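Local coordinates for protein acetylene hydratase (Pelobacter acetylenicus, PDB 2E7Z) that catalyses the hydration of acetylene to acetaldehyde, a non-redox reaction, using a tungsten-bis(molybdopterin guanine dinucleotide) cofactor and a [4Fe-4S] cluster, at residues A[2-7]-A[476-481]; A[105-110]-A[410-415]. One frame throughout, in Å; residues are numbered along the deposited sequence.

Contact 1 of 2, residues A[2-7]-A[476-481]; sequences KHVVCQ and NTSQQV. With SF4 (iron/sulfur cluster), chain D.
The imidazole of H3 carries the side chain of Q479 over one face, its CG making a CH-pi contact 3.9 Å from the ring centroid and its amide stacked at 19° to the ring plane. T477 O lies in the ring plane at the edge and takes a weak hydrogen bond from H3 ND1 (3.3 Å), while H3 NE2 hydrogen-bonds to Q532 O. Y535 meets the ring edge-to-face. The same Q479 amide serves the backbone: OE1 offers an in-plane lone pair to H3 N at 3.0 Å, and Q479 NE2 is hydrogen-bonded to Q532 OE1. In return Q479 N donates to H3 O (2.9 Å), so a glutamine residue grips both polar backbone atoms of H3. Farther along, S478 OG, set anti to its backbone N (chi1 -169°), accepts from V5 N at 2.8 Å. A water bridges this hydroxyl to Q7 NE2, which also binds V5 O. V4 CG2 and V481 CG2 pack tightly, at 3.4 Å. The 476-481 segment thus fastens edge strand 2-5 of a small antiparallel sheet, immediately before C6, whose SG binds iron FE2 of the cluster at 2.3 Å: the N-terminal [4Fe-4S] site found in the iron-sulfur-containing members of the DMSO reductase family.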
loop_
_atom_site.group_PDB
_atom_site.type_symbol
_atom_site.label_atom_id
_atom_site.label_comp_id
_atom_site.label_asym_id
_atom_site.label_seq_id
_atom_site.Cartn_x
_atom_site.Cartn_y
_atom_site.Cartn_z
ATOM N N LYS A 2 28.733 1.633 4.248
ATOM C CA LYS A 2 27.821 0.513 4.043
ATOM C C LYS A 2 26.847 0.847 2.915
ATOM O O LYS A 2 26.520 2.031 2.730
ATOM C CB LYS A 2 27.034 0.268 5.335
ATOM C CG LYS A 2 27.902 -0.121 6.553
ATOM C CD LYS A 2 28.386 -1.573 6.475
ATOM C CE LYS A 2 29.599 -1.874 7.366
ATOM N NZ LYS A 2 29.502 -1.257 8.700
ATOM N N HIS A 3 26.391 -0.166 2.173
ATOM C CA HIS A 3 25.210 0.008 1.301
ATOM C C HIS A 3 23.985 -0.450 2.096
ATOM O O HIS A 3 24.007 -1.501 2.759
ATOM C CB HIS A 3 25.341 -0.693 -0.068
ATOM C CG HIS A 3 25.448 -2.186 -0.012
ATOM N ND1 HIS A 3 24.357 -3.029 -0.103
ATOM C CD2 HIS A 3 26.536 -2.991 0.067
ATOM C CE1 HIS A 3 24.765 -4.286 -0.055
ATOM N NE2 HIS A 3 26.081 -4.290 0.055
ATOM N N VAL A 4 22.932 0.371 2.065
ATOM C CA VAL A 4 21.761 0.144 2.917
ATOM C C VAL A 4 20.518 0.387 2.075
ATOM O O VAL A 4 20.472 1.373 1.322
ATOM C CB VAL A 4 21.783 1.082 4.171
ATOM C CG1 VAL A 4 20.744 0.650 5.185
ATOM C CG2 VAL A 4 23.176 1.094 4.806
ATOM N N VAL A 5 19.527 -0.500 2.193
ATOM C CA VAL A 5 18.229 -0.218 1.596
ATOM C C VAL A 5 17.487 0.808 2.488
ATOM O O VAL A 5 17.196 0.529 3.663
ATOM C CB VAL A 5 17.402 -1.508 1.425
ATOM C CG1 VAL A 5 15.993 -1.149 0.969
ATOM C CG2 VAL A 5 18.101 -2.468 0.443
ATOM N N CYS A 6 17.211 1.999 1.959
ATOM C CA CYS A 6 16.508 2.966 2.755
ATOM C C CYS A 6 15.070 2.484 2.929
ATOM O O CYS A 6 14.408 2.149 1.941
ATOM C CB CYS A 6 16.541 4.299 2.033
ATOM S SG CYS A 6 15.574 5.563 2.878
ATOM N N GLN A 7 14.611 2.439 4.180
ATOM C CA GLN A 7 13.224 2.060 4.466
ATOM C C GLN A 7 12.480 3.231 5.093
ATOM O O GLN A 7 11.509 3.043 5.836
ATOM C CB GLN A 7 13.196 0.810 5.345
ATOM C CG GLN A 7 13.776 -0.407 4.591
ATOM C CD GLN A 7 14.595 -1.348 5.465
ATOM O OE1 GLN A 7 14.057 -2.026 6.359
ATOM N NE2 GLN A 7 15.890 -1.453 5.170
ATOM N N ASN A 476 17.523 -6.410 -3.419
ATOM C CA ASN A 476 18.713 -5.659 -2.992
ATOM C C ASN A 476 19.104 -6.016 -1.568
ATOM O O ASN A 476 18.259 -6.067 -0.682
ATOM C CB ASN A 476 18.463 -4.146 -3.077
ATOM C CG ASN A 476 18.309 -3.658 -4.510
ATOM O OD1 ASN A 476 17.436 -2.844 -4.819
ATOM N ND2 ASN A 476 19.127 -4.184 -5.393
ATOM N N THR A 477 20.388 -6.250 -1.346
ATOM C CA THR A 477 20.873 -6.445 0.018
ATOM C C THR A 477 20.997 -5.119 0.774
ATOM O O THR A 477 21.293 -4.082 0.182
ATOM C CB THR A 477 22.232 -7.170 -0.001
ATOM O OG1 THR A 477 23.143 -6.407 -0.814
ATOM C CG2 THR A 477 22.083 -8.569 -0.584
ATOM N N SER A 478 20.761 -5.190 2.081
ATOM C CA SER A 478 20.924 -4.067 2.977
ATOM C C SER A 478 21.848 -4.448 4.118
ATOM O O SER A 478 21.567 -5.385 4.857
ATOM C CB SER A 478 19.573 -3.655 3.540
ATOM O OG SER A 478 19.715 -2.414 4.191
ATOM N N GLN A 479 22.945 -3.717 4.275
ATOM C CA GLN A 479 23.849 -3.966 5.387
ATOM C C GLN A 479 23.382 -3.275 6.640
ATOM O O GLN A 479 22.797 -2.172 6.570
ATOM C CB GLN A 479 25.251 -3.501 5.010
ATOM C CG GLN A 479 25.829 -4.220 3.794
ATOM C CD GLN A 479 27.266 -3.832 3.585
ATOM O OE1 GLN A 479 27.569 -2.701 3.216
ATOM N NE2 GLN A 479 28.163 -4.748 3.897
ATOM N N GLN A 480 23.673 -3.908 7.779
ATOM C CA GLN A 480 23.452 -3.300 9.083
ATOM C C GLN A 480 24.504 -2.223 9.373
ATOM O O GLN A 480 25.704 -2.514 9.323
ATOM C CB GLN A 480 23.536 -4.366 10.145
ATOM C CG GLN A 480 23.166 -3.888 11.519
ATOM C CD GLN A 480 23.092 -4.996 12.539
ATOM O OE1 GLN A 480 23.298 -6.174 12.219
ATOM N NE2 GLN A 480 22.764 -4.637 13.763
ATOM N N VAL A 481 24.075 -1.010 9.716
ATOM C CA VAL A 481 25.039 0.053 10.005
ATOM C C VAL A 481 25.495 0.034 11.466
ATOM O O VAL A 481 26.703 0.088 11.766
ATOM C CB VAL A 481 24.507 1.440 9.574
ATOM C CG1 VAL A 481 25.592 2.490 9.776
ATOM C CG2 VAL A 481 24.086 1.410 8.113
HETATM FE FE1 SF4 D . 13.692 8.850 -0.055
HETATM FE FE2 SF4 D . 14.419 6.559 1.150
HETATM FE FE3 SF4 D . 14.205 6.667 -1.547
HETATM FE FE4 SF4 D . 12.004 6.717 -0.019
HETATM S S1 SF4 D . 13.426 4.972 -0.178
HETATM S S2 SF4 D . 12.440 8.079 -1.851
HETATM S S3 SF4 D . 12.732 7.898 1.833
HETATM S S4 SF4 D . 15.713 7.856 -0.261
HETATM O O HOH W 1 18.441 -2.231 6.565
#

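Contact 2 of 2, residues A[105-110]-A[410-415]; sequences VSQTEI and FALASN. With MGD (2-amino-5,6-dimercapto-7-methyl-3,7,8a,9-tetrahydro-8-oxa-1,3,9,10-tetraaza-anthracen-4-one guanosine dinucleotide), chain E.
Parallel strands 105-107 and 410-412 lie side by side in a mixed beta-sheet of the molybdopterin oxidoreductase fold, and the loops leaving their C-terminal ends bind one of the two pterin guanine dinucleotides. The strand axes run 4.7 Å apart and only 6° from parallel. S106 is the hydrogen-bonded hub: its N donates to F410 O, and its O accepts from L412 N. T108 N then donates to L412 O (3.0 Å), carrying the pairing one step past the strand. On the face bearing V105, Q107 and L412, V105 CG1 meets L412 CD1 at 4.0 Å and the methylene CG of Q107 rests on L412 CB, while the Q107 amide is held by W131, E115 and E491. Helix 118-126 packs against this side. On the other face, the hydroxyls of S106 and S414 share a hydrogen bond of 2.7 Å, either one able to donate, and S106 OG is also hydrogen-bonded to Y420 OH; the serine pair ties strand 105-107 to the loop after strand 410-412. That loop begins at A413, whose CB lies 3.3 Å from guanine N3 of the cofactor. Next, N415 N donates to O5' of the dinucleotide at 3.0 Å. T108 CB sits close to A413 O, and with OG1 anti to its carbonyl carbon (chi1 -60°) T108 OG1 donates to phosphate oxygen O2A of the dinucleotide at 2.6 Å.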
loop_
_atom_site.group_PDB
_atom_site.type_symbol
_atom_site.label_atom_id
_atom_site.label_comp_id
_atom_site.label_asym_id
_atom_site.label_seq_id
_atom_site.Cartn_x
_atom_site.Cartn_y
_atom_site.Cartn_z
ATOM N N VAL A 105 -4.559 -8.802 13.315
ATOM C CA VAL A 105 -3.227 -8.209 13.140
ATOM C C VAL A 105 -3.251 -7.198 12.004
ATOM O O VAL A 105 -3.791 -7.521 10.928
ATOM C CB VAL A 105 -2.153 -9.313 12.883
ATOM C CG1 VAL A 105 -0.787 -8.661 12.575
ATOM C CG2 VAL A 105 -2.025 -10.238 14.055
ATOM N N SER A 106 -2.685 -6.009 12.215
ATOM C CA SER A 106 -2.451 -5.055 11.134
ATOM C C SER A 106 -0.945 -4.914 11.038
ATOM O O SER A 106 -0.310 -4.416 11.997
ATOM C CB SER A 106 -3.153 -3.729 11.454
ATOM O OG SER A 106 -2.849 -2.725 10.510
ATOM N N GLN A 107 -0.356 -5.349 9.934
ATOM C CA GLN A 107 1.101 -5.360 9.784
ATOM C C GLN A 107 1.508 -4.709 8.495
ATOM O O GLN A 107 0.962 -5.057 7.433
ATOM C CB GLN A 107 1.601 -6.813 9.756
ATOM C CG GLN A 107 3.094 -6.982 9.528
ATOM C CD GLN A 107 3.461 -8.324 8.944
ATOM O OE1 GLN A 107 2.600 -9.020 8.388
ATOM N NE2 GLN A 107 4.720 -8.682 9.010
ATOM N N THR A 108 2.468 -3.789 8.542
ATOM C CA THR A 108 3.076 -3.299 7.310
ATOM C C THR A 108 4.482 -3.866 7.215
ATOM O O THR A 108 5.438 -3.302 7.808
ATOM C CB THR A 108 3.115 -1.767 7.276
ATOM O OG1 THR A 108 1.763 -1.286 7.372
ATOM C CG2 THR A 108 3.747 -1.292 5.982
ATOM N N GLU A 109 4.642 -4.968 6.485
ATOM C CA GLU A 109 5.928 -5.629 6.491
ATOM C C GLU A 109 6.987 -4.836 5.727
ATOM O O GLU A 109 8.178 -4.971 6.047
ATOM C CB GLU A 109 5.818 -7.076 5.989
ATOM C CG GLU A 109 7.141 -7.835 5.932
ATOM C CD GLU A 109 7.916 -7.869 7.253
ATOM O OE1 GLU A 109 7.389 -7.431 8.309
ATOM O OE2 GLU A 109 9.068 -8.339 7.202
ATOM N N ILE A 110 6.605 -4.013 4.735
ATOM C CA ILE A 110 7.662 -3.284 4.028
ATOM C C ILE A 110 8.405 -2.309 4.928
ATOM O O ILE A 110 9.538 -1.941 4.617
ATOM C CB ILE A 110 7.123 -2.594 2.743
ATOM C CG1 ILE A 110 8.213 -2.454 1.663
ATOM C CG2 ILE A 110 6.449 -1.259 3.047
ATOM C CD1 ILE A 110 8.707 -3.798 1.060
ATOM N N PHE A 410 -2.848 -6.843 17.254
ATOM C CA PHE A 410 -1.433 -6.494 17.161
ATOM C C PHE A 410 -1.243 -5.530 15.998
ATOM O O PHE A 410 -1.666 -5.825 14.867
ATOM C CB PHE A 410 -0.496 -7.690 16.926
ATOM C CG PHE A 410 -0.486 -8.739 17.990
ATOM C CD1 PHE A 410 -1.100 -8.581 19.214
ATOM C CD2 PHE A 410 0.198 -9.930 17.723
ATOM C CE1 PHE A 410 -1.047 -9.599 20.188
ATOM C CE2 PHE A 410 0.269 -10.937 18.681
ATOM C CZ PHE A 410 -0.333 -10.746 19.932
ATOM N N ALA A 411 -0.548 -4.426 16.255
ATOM C CA ALA A 411 -0.169 -3.447 15.233
ATOM C C ALA A 411 1.333 -3.533 15.049
ATOM O O ALA A 411 2.078 -3.187 15.990
ATOM C CB ALA A 411 -0.603 -2.040 15.625
ATOM N N LEU A 412 1.800 -3.960 13.877
ATOM C CA LEU A 412 3.224 -4.180 13.606
ATOM C C LEU A 412 3.654 -3.205 12.539
ATOM O O LEU A 412 3.298 -3.348 11.378
ATOM C CB LEU A 412 3.502 -5.627 13.169
ATOM C CG LEU A 412 2.911 -6.717 14.066
ATOM C CD1 LEU A 412 3.098 -8.122 13.467
ATOM C CD2 LEU A 412 3.461 -6.624 15.464
ATOM N N ALA A 413 4.386 -2.165 12.963
ATOM C CA ALA A 413 4.775 -1.035 12.107
ATOM C C ALA A 413 3.567 -0.497 11.348
ATOM O O ALA A 413 3.623 -0.247 10.149
ATOM C CB ALA A 413 5.929 -1.391 11.181
ATOM N N SER A 414 2.474 -0.305 12.084
ATOM C CA SER A 414 1.217 0.122 11.500
ATOM C C SER A 414 0.454 1.000 12.479
ATOM O O SER A 414 0.061 0.550 13.565
ATOM C CB SER A 414 0.390 -1.137 11.119
ATOM O OG SER A 414 -0.947 -0.789 10.745
ATOM N N ASN A 415 0.279 2.271 12.098
ATOM C CA ASN A 415 -0.520 3.187 12.898
ATOM C C ASN A 415 -1.970 2.987 12.473
ATOM O O ASN A 415 -2.604 3.821 11.850
ATOM C CB ASN A 415 -0.020 4.610 12.664
ATOM C CG ASN A 415 -0.756 5.646 13.474
ATOM O OD1 ASN A 415 -1.417 5.354 14.467
ATOM N ND2 ASN A 415 -0.571 6.901 13.069
HETATM P PB MGD E . 1.426 4.374 8.866
HETATM O O1B MGD E . -0.064 4.184 9.002
HETATM O O2B MGD E . 2.014 5.734 8.966
HETATM O O3B MGD E . 1.966 3.778 7.478
HETATM O O3A MGD E . 0.635 2.407 5.847
HETATM P PA MGD E . 1.897 2.303 6.846
HETATM O O1A MGD E . 3.189 2.146 6.101
HETATM O O2A MGD E . 1.502 1.293 7.881
HETATM O "O5'" MGD E . 2.090 3.425 9.988
HETATM C "C5'" MGD E . 3.453 3.057 9.862
HETATM C "C4'" MGD E . 3.981 2.899 11.274
HETATM O "O4'" MGD E . 5.251 2.236 11.179
HETATM C "C3'" MGD E . 4.308 4.221 11.959
HETATM O "O3'" MGD E . 3.592 4.290 13.204
HETATM C "C2'" MGD E . 5.836 4.237 12.174
HETATM O "O2'" MGD E . 6.307 4.872 13.380
HETATM C "C1'" MGD E . 6.135 2.762 12.195
HETATM N N9 MGD E . 7.478 2.359 11.754
HETATM C C8 MGD E . 8.207 2.880 10.736
HETATM N N7 MGD E . 9.345 2.189 10.560
HETATM C C5 MGD E . 9.311 1.158 11.433
HETATM C C6 MGD E . 10.172 0.042 11.785
HETATM O O6 MGD E . 11.253 -0.155 11.192
HETATM N N1 MGD E . 9.717 -0.779 12.746
HETATM C C2 MGD E . 8.608 -0.594 13.454
HETATM N N2 MGD E . 8.268 -1.510 14.406
HETATM N N3 MGD E . 7.777 0.410 13.192
HETATM C C4 MGD E . 8.090 1.277 12.208
HETATM C C10 MGD E . 0.867 2.914 4.532
HETATM C C11 MGD E . -0.356 2.567 3.711
HETATM O O11 MGD E . -1.418 3.348 4.254
HETATM C C12 MGD E . -0.121 2.907 2.259
HETATM S S12 MGD E . 1.271 2.273 1.495
HETATM C C13 MGD E . -1.012 3.637 1.568
HETATM S S13 MGD E . -0.721 4.146 -0.031
HETATM C C14 MGD E . -2.319 4.085 2.145
HETATM N N15 MGD E . -2.355 5.520 2.378
HETATM C C16 MGD E . -3.486 5.949 3.009
HETATM C C17 MGD E . -4.107 7.263 2.792
HETATM O O17 MGD E . -3.611 8.072 1.977
HETATM N N18 MGD E . -5.224 7.551 3.490
HETATM C C19 MGD E . -5.794 6.693 4.372
HETATM N N19 MGD E . -6.909 7.044 5.047
HETATM N N20 MGD E . -5.262 5.492 4.633
HETATM C C21 MGD E . -4.161 5.082 3.991
HETATM N N22 MGD E . -3.665 3.867 4.242
HETATM C C23 MGD E . -2.591 3.312 3.446
#

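In the fold
Contact 1 and contact 2 illustrate how segments far apart in sequence can be brought to neighbouring metal cofactors: 2-7 with 476-481 stands beside the iron-sulfur cluster, 105-110 with 410-415 beside a pterin dinucleotide of the tungsten cofactor. Their centres are 21 Å apart, yet their nearest atoms come to about 5 Å without touching, and along the chain contact 2 is nested within the loop that contact 1 closes. Q7 and R462 connect the two neighbourhoods: Q7 OE1 is hydrogen-bonded to R462 NH1, and R462 NH2 binds the dinucleotide of contact 2. From contact 2, the T108 side chain is about 8 Å from tungsten, and I110 touches the active-site residue D10.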